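Local coordinates for phytanoyl-CoA dioxygenase (Streptomyces malaysiense, PDB 6ZYL), which catalyses the beta-hydroxylation of thioholgamide as a non-heme monooxygenase and probably depends on iron and 2-oxoglutarate, as its family does, at residues 239-244 / 259-264. Numbering follows the deposited sequence.
Sequences PRVSPT and GAFLPE
P239 and G259 bring the two backbones closest, their CA atoms 4.4 Å apart, and the chains then diverge, with S242 and A260 separated by 6.2 Å between CA atoms. At the narrow end the CB of P239 packs against the backbone N of G259 at 3.9 Å; G259 adopts a positive phi (59°), and its backbone lies directly beside P239. F261 spans the widening gap: a chi1 of -62° sets the ring opposite its own carbonyl carbon, and it reaches back to residues 241-243. The carbonyl O of V241 comes up to the rim of the ring, almost level with it, 3.1 Å from F261 CE2, while P243 CD approaches F261 CZ obliquely at 3.9 Å and also touches the CB of A260. A water completes the join, donating to P239 O (2.7 Å) and V241 O (2.6 Å) and accepting from A260 N (2.9 Å). The contact thus joins the turn after strand 229-237 and the short strand 242-243 to the residues leading into strand 262-263, outermost in the main sheet; F261 also packs on A250 of neighbouring strand 249-254. V241 O therefore meets both the water and ring hydrogens that are probably slightly positive, consistent with a weak C-H...O contact, and the contact combines a solvent bridge with apolar packing.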
loop_
_atom_site.group_PDB
_atom_site.type_symbol
_atom_site.label_atom_id
_atom_site.label_comp_id
_atom_site.label_asym_id
_atom_site.label_seq_id
_atom_site.Cartn_x
_atom_site.Cartn_y
_atom_site.Cartn_z
ATOM N N PRO A 239 8.145 14.909 -1.397
ATOM C CA PRO A 239 7.512 16.202 -1.074
ATOM C C PRO A 239 6.954 16.934 -2.287
ATOM O O PRO A 239 6.325 17.986 -2.114
ATOM C CB PRO A 239 8.646 17.005 -0.416
ATOM C CG PRO A 239 9.687 15.980 -0.019
ATOM C CD PRO A 239 9.575 14.879 -1.042
ATOM N N ARG A 240 7.169 16.428 -3.502
ATOM C CA ARG A 240 6.561 17.019 -4.685
ATOM C C ARG A 240 5.129 16.549 -4.902
ATOM O O ARG A 240 4.434 17.103 -5.760
ATOM C CB ARG A 240 7.403 16.706 -5.926
ATOM C CG ARG A 240 8.762 17.395 -5.933
ATOM C CD ARG A 240 9.412 17.362 -7.315
ATOM N NE ARG A 240 8.582 18.002 -8.335
ATOM C CZ ARG A 240 8.799 19.216 -8.830
ATOM N NH1 ARG A 240 9.828 19.939 -8.408
ATOM N NH2 ARG A 240 7.985 19.707 -9.754
ATOM N N VAL A 241 4.679 15.539 -4.162
ATOM C CA VAL A 241 3.272 15.159 -4.162
ATOM C C VAL A 241 2.521 16.102 -3.233
ATOM O O VAL A 241 3.007 16.444 -2.150
ATOM C CB VAL A 241 3.102 13.693 -3.729
ATOM C CG1 VAL A 241 1.626 13.312 -3.715
ATOM C CG2 VAL A 241 3.890 12.769 -4.649
ATOM N N SER A 242 1.337 16.533 -3.652
ATOM C CA SER A 242 0.525 17.423 -2.843
ATOM C C SER A 242 -0.923 16.944 -2.831
ATOM O O SER A 242 -1.406 16.399 -3.827
ATOM C CB SER A 242 0.580 18.863 -3.372
ATOM O OG SER A 242 -0.072 18.975 -4.624
ATOM N N PRO A 243 -1.623 17.125 -1.713
ATOM C CA PRO A 243 -3.050 16.771 -1.691
ATOM C C PRO A 243 -3.861 17.699 -2.582
ATOM O O PRO A 243 -3.647 18.913 -2.609
ATOM C CB PRO A 243 -3.441 16.925 -0.215
ATOM C CG PRO A 243 -2.404 17.828 0.378
ATOM C CD PRO A 243 -1.136 17.598 -0.404
ATOM N N THR A 244 -4.797 17.106 -3.328
ATOM C CA THR A 244 -5.673 17.902 -4.180
ATOM C C THR A 244 -6.461 18.914 -3.357
ATOM O O THR A 244 -6.711 20.037 -3.808
ATOM C CB THR A 244 -6.628 16.989 -4.947
ATOM O OG1 THR A 244 -7.302 16.124 -4.022
ATOM C CG2 THR A 244 -5.870 16.150 -5.963
ATOM N N GLY A 259 7.205 18.739 2.707
ATOM C CA GLY A 259 6.327 19.380 1.742
ATOM C C GLY A 259 5.089 19.944 2.410
ATOM O O GLY A 259 5.166 20.656 3.416
ATOM N N ALA A 260 3.928 19.621 1.849
ATOM C CA ALA A 260 2.659 20.127 2.349
ATOM C C ALA A 260 2.060 19.263 3.450
ATOM O O ALA A 260 0.964 19.568 3.927
ATOM C CB ALA A 260 1.654 20.245 1.196
ATOM N N PHE A 261 2.749 18.209 3.877
ATOM C CA PHE A 261 2.182 17.227 4.791
ATOM C C PHE A 261 2.605 17.519 6.224
ATOM O O PHE A 261 3.791 17.729 6.498
ATOM C CB PHE A 261 2.617 15.814 4.390
ATOM C CG PHE A 261 2.138 15.402 3.031
ATOM C CD1 PHE A 261 0.890 14.828 2.871
ATOM C CD2 PHE A 261 2.927 15.605 1.913
ATOM C CE1 PHE A 261 0.439 14.457 1.623
ATOM C CE2 PHE A 261 2.482 15.235 0.661
ATOM C CZ PHE A 261 1.235 14.661 0.516
ATOM N N LEU A 262 1.633 17.537 7.129
ATOM C CA LEU A 262 1.952 17.613 8.545
ATOM C C LEU A 262 2.731 16.363 8.951
ATOM O O LEU A 262 2.385 15.253 8.528
ATOM C CB LEU A 262 0.676 17.742 9.376
ATOM C CG LEU A 262 -0.111 19.036 9.161
ATOM C CD1 LEU A 262 -1.504 18.924 9.772
ATOM C CD2 LEU A 262 0.640 20.227 9.737
ATOM N N PRO A 263 3.795 16.503 9.740
ATOM C CA PRO A 263 4.631 15.333 10.043
ATOM C C PRO A 263 3.998 14.421 11.085
ATOM O O PRO A 263 3.369 14.873 12.044
ATOM C CB PRO A 263 5.937 15.952 10.562
ATOM C CG PRO A 263 5.532 17.289 11.111
ATOM C CD PRO A 263 4.359 17.756 10.279
ATOM N N GLU A 264 4.165 13.118 10.872
ATOM C CA GLU A 264 3.734 12.094 11.807
ATOM C C GLU A 264 4.947 11.599 12.594
ATOM O O GLU A 264 6.081 12.033 12.372
ATOM C CB GLU A 264 3.030 10.961 11.055
ATOM C CG GLU A 264 1.668 11.374 10.497
ATOM C CD GLU A 264 1.146 10.441 9.415
ATOM O OE1 GLU A 264 1.897 9.546 8.976
ATOM O OE2 GLU A 264 -0.022 10.611 9.001
HETATM O O HOH W 1 3.987 18.395 -0.740
#